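Local coordinates for putative oxidoreductase (Mycobacterium avium, PDB 3QHA), which probably catalyses the NAD(P)-dependent oxidation or reduction of a small hydroxy acid, as relatives in the 3-hydroxyisobutyrate dehydrogenase family do, at residues B[213-216]-B[217-221]; B[187-190]-B[191-194]; B[46-49]-B[50-54]. All coordinates share one frame; numbering follows the deposited sequence.

Contact 1 (B[213-216]-B[217-221]); sequences GRVV and RHTDA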
ATOM      1  N   GLY B 213      -5.137 -11.395  -2.738  1.00 21.80           N
ATOM      2  CA  GLY B 213      -4.832 -10.661  -1.517  1.00 21.74           C
ATOM      3  C   GLY B 213      -3.455 -10.995  -0.975  1.00 21.94           C
ATOM      4  O   GLY B 213      -2.708 -10.099  -0.586  1.00 21.92           O
ATOM      5  N   ARG B 214      -3.108 -12.280  -0.961  1.00 22.32           N
ATOM      6  CA  ARG B 214      -1.785 -12.699  -0.489  1.00 22.62           C
ATOM      7  C   ARG B 214      -0.673 -12.064  -1.331  1.00 22.31           C
ATOM      8  O   ARG B 214       0.319 -11.596  -0.780  1.00 22.37           O
ATOM      9  CB  ARG B 214      -1.652 -14.233  -0.441  1.00 22.95           C
ATOM     10  CG  ARG B 214      -2.289 -14.855   0.812  1.00 24.21           C
ATOM     11  CD  ARG B 214      -1.956 -16.343   1.009  1.00 25.41           C
ATOM     12  NE  ARG B 214      -2.090 -17.143  -0.212  1.00 26.94           N
ATOM     13  CZ  ARG B 214      -3.207 -17.746  -0.629  1.00 27.81           C
ATOM     14  NH1 ARG B 214      -4.343 -17.652   0.058  1.00 28.01           N
ATOM     15  NH2 ARG B 214      -3.189 -18.450  -1.758  1.00 28.19           N
ATOM     16  N   VAL B 215      -0.856 -12.019  -2.650  1.00 22.16           N
ATOM     17  CA  VAL B 215       0.135 -11.402  -3.536  1.00 22.01           C
ATOM     18  C   VAL B 215       0.258  -9.904  -3.263  1.00 21.78           C
ATOM     19  O   VAL B 215       1.367  -9.381  -3.158  1.00 21.73           O
ATOM     20  CB  VAL B 215      -0.198 -11.631  -5.027  1.00 22.15           C
ATOM     21  CG1 VAL B 215       0.756 -10.842  -5.925  1.00 21.83           C
ATOM     22  CG2 VAL B 215      -0.136 -13.116  -5.358  1.00 22.21           C
ATOM     23  N   VAL B 216      -0.882  -9.229  -3.132  1.00 21.62           N
ATOM     24  CA  VAL B 216      -0.903  -7.789  -2.872  1.00 21.31           C
ATOM     25  C   VAL B 216      -0.130  -7.448  -1.599  1.00 21.40           C
ATOM     26  O   VAL B 216       0.772  -6.611  -1.623  1.00 21.29           O
ATOM     27  CB  VAL B 216      -2.350  -7.253  -2.753  1.00 21.32           C
ATOM     28  CG1 VAL B 216      -2.358  -5.807  -2.247  1.00 20.65           C
ATOM     29  CG2 VAL B 216      -3.065  -7.356  -4.098  1.00 21.02           C
ATOM     30  N   ARG B 217      -0.483  -8.109  -0.498  1.00 21.43           N
ATOM     31  CA  ARG B 217       0.139  -7.830   0.793  1.00 21.41           C
ATOM     32  C   ARG B 217       1.625  -8.180   0.799  1.00 21.62           C
ATOM     33  O   ARG B 217       2.435  -7.438   1.350  1.00 21.35           O
ATOM     34  CB  ARG B 217      -0.593  -8.571   1.913  1.00 21.42           C
ATOM     35  CG  ARG B 217      -2.010  -8.064   2.145  1.00 21.41           C
ATOM     36  CD  ARG B 217      -2.655  -8.720   3.354  1.00 21.43           C
ATOM     37  NE  ARG B 217      -3.038 -10.107   3.092  1.00 21.91           N
ATOM     38  CZ  ARG B 217      -4.166 -10.495   2.493  1.00 22.07           C
ATOM     39  NH1 ARG B 217      -5.057  -9.605   2.061  1.00 21.99           N
ATOM     40  NH2 ARG B 217      -4.404 -11.793   2.319  1.00 21.97           N
ATOM     41  N   HIS B 218       1.987  -9.297   0.172  1.00 21.98           N
ATOM     42  CA  HIS B 218       3.387  -9.701   0.129  1.00 22.27           C
ATOM     43  C   HIS B 218       4.232  -8.695  -0.639  1.00 22.41           C
ATOM     44  O   HIS B 218       5.291  -8.277  -0.169  1.00 22.24           O
ATOM     45  CB  HIS B 218       3.558 -11.079  -0.502  1.00 22.47           C
ATOM     46  CG  HIS B 218       4.991 -11.478  -0.664  1.00 22.75           C
ATOM     47  ND1 HIS B 218       5.761 -11.918   0.390  1.00 22.57           N
ATOM     48  CD2 HIS B 218       5.804 -11.466  -1.747  1.00 23.09           C
ATOM     49  CE1 HIS B 218       6.983 -12.179  -0.040  1.00 23.03           C
ATOM     50  NE2 HIS B 218       7.034 -11.917  -1.334  1.00 23.38           N
ATOM     51  N   THR B 219       3.757  -8.310  -1.821  1.00 22.58           N
ATOM     52  CA  THR B 219       4.523  -7.437  -2.701  1.00 22.78           C
ATOM     53  C   THR B 219       4.586  -6.001  -2.175  1.00 23.04           C
ATOM     54  O   THR B 219       5.594  -5.314  -2.362  1.00 23.11           O
ATOM     55  CB  THR B 219       3.976  -7.479  -4.141  1.00 22.87           C
ATOM     56  OG1 THR B 219       2.566  -7.211  -4.142  1.00 22.40           O
ATOM     57  CG2 THR B 219       4.221  -8.860  -4.741  1.00 22.82           C
ATOM     58  N   ASP B 220       3.526  -5.556  -1.502  1.00 23.21           N
ATOM     59  CA  ASP B 220       3.532  -4.235  -0.870  1.00 23.48           C
ATOM     60  C   ASP B 220       4.485  -4.155   0.330  1.00 23.84           C
ATOM     61  O   ASP B 220       5.014  -3.080   0.621  1.00 23.81           O
ATOM     62  CB  ASP B 220       2.113  -3.792  -0.482  1.00 23.25           C
ATOM     63  CG  ASP B 220       1.344  -3.196  -1.657  1.00 23.23           C
ATOM     64  OD1 ASP B 220       1.986  -2.825  -2.662  1.00 23.70           O
ATOM     65  OD2 ASP B 220       0.100  -3.092  -1.579  1.00 22.53           O
ATOM     66  N   ALA B 221       4.711  -5.275   1.016  1.00 24.36           N
ATOM     67  CA  ALA B 221       5.758  -5.330   2.040  1.00 24.80           C
ATOM     68  C   ALA B 221       7.126  -5.076   1.400  1.00 25.25           C
ATOM     69  O   ALA B 221       7.968  -4.383   1.968  1.00 25.55           O
ATOM     70  CB  ALA B 221       5.748  -6.675   2.762  1.00 24.79           C
TER

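Contact 2 (B[187-190]-B[191-194]); sequences LTFT and SYAA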
ATOM      1  N   LEU B 187      -5.863   8.872   0.743  1.00 20.30           N
ATOM      2  CA  LEU B 187      -5.134   7.809   0.047  1.00 20.34           C
ATOM      3  C   LEU B 187      -5.519   6.423   0.544  1.00 20.37           C
ATOM      4  O   LEU B 187      -5.666   5.501  -0.263  1.00 20.37           O
ATOM      5  CB  LEU B 187      -3.620   7.991   0.187  1.00 20.25           C
ATOM      6  CG  LEU B 187      -2.735   6.901  -0.438  1.00 20.40           C
ATOM      7  CD1 LEU B 187      -2.926   6.840  -1.949  1.00 20.10           C
ATOM      8  CD2 LEU B 187      -1.274   7.155  -0.097  1.00 20.28           C
ATOM      9  N   THR B 188      -5.660   6.270   1.862  1.00 20.21           N
ATOM     10  CA  THR B 188      -6.030   4.982   2.443  1.00 20.16           C
ATOM     11  C   THR B 188      -7.328   4.480   1.826  1.00 20.36           C
ATOM     12  O   THR B 188      -7.388   3.362   1.314  1.00 20.21           O
ATOM     13  CB  THR B 188      -6.200   5.069   3.981  1.00 20.24           C
ATOM     14  OG1 THR B 188      -4.970   5.490   4.579  1.00 20.25           O
ATOM     15  CG2 THR B 188      -6.601   3.713   4.568  1.00 19.99           C
ATOM     16  N   PHE B 189      -8.350   5.332   1.843  1.00 20.52           N
ATOM     17  CA  PHE B 189      -9.698   4.920   1.466  1.00 20.77           C
ATOM     18  C   PHE B 189      -9.948   4.932  -0.038  1.00 21.04           C
ATOM     19  O   PHE B 189     -10.750   4.137  -0.536  1.00 21.15           O
ATOM     20  CB  PHE B 189     -10.737   5.746   2.226  1.00 20.72           C
ATOM     21  CG  PHE B 189     -10.822   5.384   3.679  1.00 20.92           C
ATOM     22  CD1 PHE B 189     -10.375   6.252   4.664  1.00 21.07           C
ATOM     23  CD2 PHE B 189     -11.316   4.145   4.061  1.00 20.86           C
ATOM     24  CE1 PHE B 189     -10.446   5.896   6.005  1.00 21.42           C
ATOM     25  CE2 PHE B 189     -11.390   3.786   5.394  1.00 20.70           C
ATOM     26  CZ  PHE B 189     -10.954   4.657   6.369  1.00 20.95           C
ATOM     27  N   THR B 190      -9.258   5.810  -0.762  1.00 21.23           N
ATOM     28  CA  THR B 190      -9.266   5.741  -2.219  1.00 21.48           C
ATOM     29  C   THR B 190      -8.593   4.441  -2.664  1.00 21.87           C
ATOM     30  O   THR B 190      -9.046   3.805  -3.617  1.00 22.02           O
ATOM     31  CB  THR B 190      -8.569   6.956  -2.870  1.00 21.46           C
ATOM     32  OG1 THR B 190      -9.233   8.162  -2.473  1.00 21.03           O
ATOM     33  CG2 THR B 190      -8.603   6.848  -4.387  1.00 21.50           C
ATOM     34  N   SER B 191      -7.533   4.032  -1.965  1.00 22.08           N
ATOM     35  CA  SER B 191      -6.825   2.798  -2.320  1.00 22.45           C
ATOM     36  C   SER B 191      -7.614   1.540  -1.942  1.00 22.52           C
ATOM     37  O   SER B 191      -7.540   0.537  -2.651  1.00 22.66           O
ATOM     38  CB  SER B 191      -5.407   2.766  -1.730  1.00 22.32           C
ATOM     39  OG  SER B 191      -5.412   2.361  -0.372  1.00 23.49           O
ATOM     40  N   TYR B 192      -8.370   1.587  -0.843  1.00 22.68           N
ATOM     41  CA  TYR B 192      -9.321   0.506  -0.522  1.00 22.85           C
ATOM     42  C   TYR B 192     -10.408   0.398  -1.597  1.00 22.81           C
ATOM     43  O   TYR B 192     -10.745  -0.701  -2.034  1.00 22.98           O
ATOM     44  CB  TYR B 192      -9.983   0.703   0.852  1.00 22.96           C
ATOM     45  CG  TYR B 192      -9.101   0.475   2.077  1.00 23.54           C
ATOM     46  CD1 TYR B 192      -7.802  -0.038   1.974  1.00 24.20           C
ATOM     47  CD2 TYR B 192      -9.593   0.746   3.353  1.00 24.30           C
ATOM     48  CE1 TYR B 192      -7.015  -0.248   3.115  1.00 24.32           C
ATOM     49  CE2 TYR B 192      -8.818   0.539   4.491  1.00 24.66           C
ATOM     50  CZ  TYR B 192      -7.532   0.041   4.366  1.00 24.70           C
ATOM     51  OH  TYR B 192      -6.772  -0.165   5.495  1.00 25.19           O
ATOM     52  N   ALA B 193     -10.955   1.538  -2.015  1.00 22.64           N
ATOM     53  CA  ALA B 193     -11.902   1.575  -3.134  1.00 22.56           C
ATOM     54  C   ALA B 193     -11.324   0.873  -4.363  1.00 22.35           C
ATOM     55  O   ALA B 193     -11.988   0.039  -4.980  1.00 22.32           O
ATOM     56  CB  ALA B 193     -12.267   3.010  -3.473  1.00 22.63           C
ATOM     57  N   ALA B 194     -10.083   1.211  -4.702  1.00 21.91           N
ATOM     58  CA  ALA B 194      -9.388   0.600  -5.839  1.00 21.82           C
ATOM     59  C   ALA B 194      -9.164  -0.897  -5.641  1.00 21.66           C
ATOM     60  O   ALA B 194      -9.244  -1.669  -6.598  1.00 21.99           O
ATOM     61  CB  ALA B 194      -8.058   1.298  -6.090  1.00 21.57           C
TER

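Contact 3 (B[46-49]-B[50-54]); sequences IRIE and AMTPL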
ATOM      1  N   ILE B  46     -15.577   6.451  30.888  1.00 32.10           N
ATOM      2  CA  ILE B  46     -16.829   6.250  31.629  1.00 33.44           C
ATOM      3  C   ILE B  46     -17.169   4.766  31.803  1.00 34.07           C
ATOM      4  O   ILE B  46     -17.876   4.397  32.738  1.00 34.81           O
ATOM      5  CB  ILE B  46     -18.029   7.000  30.980  1.00 33.88           C
ATOM      6  CG1 ILE B  46     -18.388   6.410  29.610  1.00 33.84           C
ATOM      7  CG2 ILE B  46     -17.724   8.494  30.867  1.00 33.87           C
ATOM      8  CD1 ILE B  46     -19.505   7.155  28.904  1.00 34.61           C
ATOM      9  N   ARG B  47     -16.652   3.931  30.905  1.00 34.07           N
ATOM     10  CA  ARG B  47     -16.867   2.489  30.951  1.00 34.87           C
ATOM     11  C   ARG B  47     -15.854   1.816  31.873  1.00 35.07           C
ATOM     12  O   ARG B  47     -14.650   1.864  31.622  1.00 34.45           O
ATOM     13  CB  ARG B  47     -16.749   1.903  29.546  1.00 34.65           C
ATOM     14  CG  ARG B  47     -17.725   2.500  28.542  1.00 35.32           C
ATOM     15  CD  ARG B  47     -17.315   2.174  27.122  1.00 35.90           C
ATOM     16  NE  ARG B  47     -16.160   2.960  26.687  1.00 36.00           N
ATOM     17  CZ  ARG B  47     -15.468   2.736  25.572  1.00 36.77           C
ATOM     18  NH1 ARG B  47     -15.796   1.736  24.757  1.00 38.01           N
ATOM     19  NH2 ARG B  47     -14.433   3.513  25.269  1.00 36.36           N
ATOM     20  N   ILE B  48     -16.349   1.186  32.937  1.00 36.20           N
ATOM     21  CA  ILE B  48     -15.495   0.482  33.897  1.00 36.73           C
ATOM     22  C   ILE B  48     -14.662  -0.622  33.234  1.00 36.66           C
ATOM     23  O   ILE B  48     -13.486  -0.788  33.561  1.00 36.38           O
ATOM     24  CB  ILE B  48     -16.321  -0.115  35.079  1.00 37.82           C
ATOM     25  CG1 ILE B  48     -15.410  -0.753  36.138  1.00 38.32           C
ATOM     26  CG2 ILE B  48     -17.337  -1.138  34.580  1.00 38.51           C
ATOM     27  CD1 ILE B  48     -14.566   0.241  36.910  1.00 38.35           C
ATOM     28  N   GLU B  49     -15.261  -1.361  32.303  1.00 37.07           N
ATOM     29  CA  GLU B  49     -14.551  -2.458  31.630  1.00 37.27           C
ATOM     30  C   GLU B  49     -13.400  -1.975  30.742  1.00 36.30           C
ATOM     31  O   GLU B  49     -12.509  -2.756  30.406  1.00 36.41           O
ATOM     32  CB  GLU B  49     -15.513  -3.357  30.832  1.00 37.92           C
ATOM     33  CG  GLU B  49     -16.085  -2.763  29.531  1.00 37.97           C
ATOM     34  CD  GLU B  49     -17.360  -1.952  29.733  1.00 39.05           C
ATOM     35  OE1 GLU B  49     -17.741  -1.684  30.893  1.00 39.68           O
ATOM     36  OE2 GLU B  49     -17.985  -1.578  28.718  1.00 39.97           O
ATOM     37  N   ALA B  50     -13.423  -0.699  30.361  1.00 35.63           N
ATOM     38  CA  ALA B  50     -12.296  -0.079  29.663  1.00 34.79           C
ATOM     39  C   ALA B  50     -11.178   0.285  30.644  1.00 34.60           C
ATOM     40  O   ALA B  50      -9.997   0.208  30.301  1.00 34.20           O
ATOM     41  CB  ALA B  50     -12.754   1.156  28.899  1.00 34.29           C
ATOM     42  N   MET B  51     -11.561   0.674  31.860  1.00 35.00           N
ATOM     43  CA  MET B  51     -10.616   1.135  32.884  1.00 35.00           C
ATOM     44  C   MET B  51      -9.775   0.016  33.500  1.00 35.44           C
ATOM     45  O   MET B  51      -8.575   0.185  33.714  1.00 35.19           O
ATOM     46  CB  MET B  51     -11.370   1.852  34.013  1.00 35.55           C
ATOM     47  CG  MET B  51     -12.078   3.131  33.588  1.00 35.42           C
ATOM     48  SD  MET B  51     -10.967   4.547  33.537  1.00 35.32           S
ATOM     49  CE  MET B  51     -10.981   5.036  35.262  1.00 35.06           C
ATOM     50  N   THR B  52     -10.409  -1.117  33.793  1.00 36.16           N
ATOM     51  CA  THR B  52      -9.784  -2.169  34.603  1.00 36.92           C
ATOM     52  C   THR B  52      -8.483  -2.740  34.010  1.00 36.66           C
ATOM     53  O   THR B  52      -7.497  -2.886  34.733  1.00 36.91           O
ATOM     54  CB  THR B  52     -10.789  -3.308  34.920  1.00 37.88           C
ATOM     55  OG1 THR B  52     -11.979  -2.749  35.490  1.00 38.16           O
ATOM     56  CG2 THR B  52     -10.183  -4.310  35.893  1.00 38.82           C
ATOM     57  N   PRO B  53      -8.471  -3.056  32.698  1.00 36.24           N
ATOM     58  CA  PRO B  53      -7.227  -3.459  32.027  1.00 36.00           C
ATOM     59  C   PRO B  53      -6.074  -2.467  32.203  1.00 35.43           C
ATOM     60  O   PRO B  53      -4.940  -2.877  32.450  1.00 35.52           O
ATOM     61  CB  PRO B  53      -7.636  -3.532  30.555  1.00 35.52           C
ATOM     62  CG  PRO B  53      -9.070  -3.872  30.588  1.00 36.00           C
ATOM     63  CD  PRO B  53      -9.636  -3.201  31.804  1.00 36.19           C
ATOM     64  N   LEU B  54      -6.367  -1.175  32.060  1.00 34.88           N
ATOM     65  CA  LEU B  54      -5.369  -0.125  32.286  1.00 34.42           C
ATOM     66  C   LEU B  54      -4.919  -0.084  33.744  1.00 35.23           C
ATOM     67  O   LEU B  54      -3.753   0.192  34.026  1.00 35.13           O
ATOM     68  CB  LEU B  54      -5.902   1.250  31.864  1.00 33.71           C
ATOM     69  CG  LEU B  54      -5.639   1.668  30.412  1.00 32.78           C
ATOM     70  CD1 LEU B  54      -4.140   1.796  30.147  1.00 31.87           C
ATOM     71  CD2 LEU B  54      -6.284   0.689  29.440  1.00 32.51           C
TER

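Contact 1 (B[213-216]-B[217-221])
Arg-217 folds its side chain back over the preceding turn of helix 209-223 and lays its guanidinium on the carbonyl of Gly-213. This is an i to i+4 contact within an alpha-helix of the all-helical C-terminal domain of the 3-hydroxyisobutyrate dehydrogenase family. Gly-213 O stands over the centre of one guanidinium face, 3.4 Å from Arg-217 CZ, while its regular helical bond is made to Arg-217 N. The arginine reaches that place because the chain leaves with CG beside the backbone N (chi1 -67°) and then bends at chi3 (-74°). Arg-214 N lies over the same face, 3.6 Å from Arg-217 NH2, whereas NH1 is taken by the carbonyls of Gly-227 and Met-230 of the second subunit, which help fix the rotation of the group.

Val-216 and Asp-220, also four residues apart, run side by side and point the same way, Val-216 CG1 lying 3.7 Å from Asp-220 OD2. The carboxylate forms a salt bridge through OD1 with Arg-184 of the second subunit, and Val-216 packs on Gly-227 there, so this flank of the helix faces the dimer partner.

Thr-219 adds a side-chain bond to the backbone ladder. Its amide and its hydroxyl both donate to Val-215 O, arriving from opposite faces of the carbonyl plane, with Thr-219 OG1 only 2.7 Å from that oxygen.

Contact 2 (B[187-190]-B[191-194])
Thr-188 and Tyr-192 lie side by side, one turn apart, with the threonine methyl resting on the phenol ring. Thr-188 CG2 sits over the face in a CH-pi contact, 4.1 Å from the centroid of the Tyr-192 ring and 24° off its normal. Thr-188 CG2 is anti to the backbone N, which turns the methyl to the ring and leaves OG1 for a weak hydrogen bond to Arg-184 O. Thr-188 O lies over the same face, nearer the rim, 3.4 Å from Tyr-192 CG.

This same carbonyl is gripped by two donors. Thr-188 O accepts from Tyr-192 N and from Ser-191 OG, the hydroxyl standing above the carbonyl plane at 2.8 Å from the oxygen. With chi1 at 81°, Ser-191 turns its OG back to the helix wall, so that the backbone satisfies a buried hydroxyl.

All of these residues belong to helix 176-204, the long helix of the C-terminal domain in this family of dehydrogenases. One buried side meets the second subunit: Leu-187 packs on Ser-191 of that chain, and Thr-190 on its Ala-194.

Phe-189 and Tyr-192 meet without stacking. Their planes are almost perpendicular, at 88°, but the approach is oblique, with Phe-189 CD2 3.9 Å from Tyr-192 CD2 and the centroids 5.7 Å apart. Phe-189 is buried, as are Thr-190 and Ser-191, and packs on Gly-255 of the second subunit, whereas Thr-188 and Tyr-192 remain partly open to solvent.

Contact 3 (B[46-49]-B[50-54])
Arg-47 and Ala-50 touch through their beta carbons, 4.1 Å from Arg-47 CB to Ala-50 CB, at the start of helix 48-55. Arg-47 occupies the N-cap position. Its CG lies beside the backbone N and the chain turns at chi3, a course that carries NH2 to a salt bridge with Asp-45, just ahead of the helix.

Glu-49 is folded differently. Its CG takes the position between backbone N and carbonyl carbon (chi1 73°), and a second bend at chi2 (-87°) curls the chain close to its own backbone, with Glu-49 CG 3.5 Å from Ala-50 N.

Thr-52 OG1, beside its backbone N (chi1 -53°), reaches back to Ile-48 O at 3.1 Å, to which it donates from above the carbonyl plane. Thr-52 N donates to the same oxygen, so one acceptor receives both groups. Ile-48 extends CG1 to within 4.0 Å of Thr-52 OG1. One residue on, Pro-53 has no N-H to give, and its CD instead abuts Glu-49 O at 3.2 Å, where the helix is kinked.

Met-51, bent at chi2 and chi3, leads away from the first turn and packs on Leu-23. Helix 48-55 connects strand 41-44 to strand 60-61 in a beta-alpha-beta unit of the Rossmann-type domain, with Leu-54 resting on Ala-31 and Thr-32 of helix 27-33.

In the fold
Contacts 1 and 2 lie on successive helices of the C-terminal domain, 209-223 and 176-204, with centres 15 Å apart, and both face the second subunit. Contact 2 is the buried one: small side chains, aromatic rings and methyl groups prevail. Contact 1 is only partly buried, and Arg-217, His-218 and Asp-220 find polar partners on the second subunit. Contact 3 is a surface contact in the nucleotide-binding domain, its centre 37 Å from that of contact 1 and 34 Å from that of contact 2, and no other chain of the assembly touches it. All three share hydroxyl-to-carbonyl bonds within a helix, but only contact 3 includes a helix start and a proline kink.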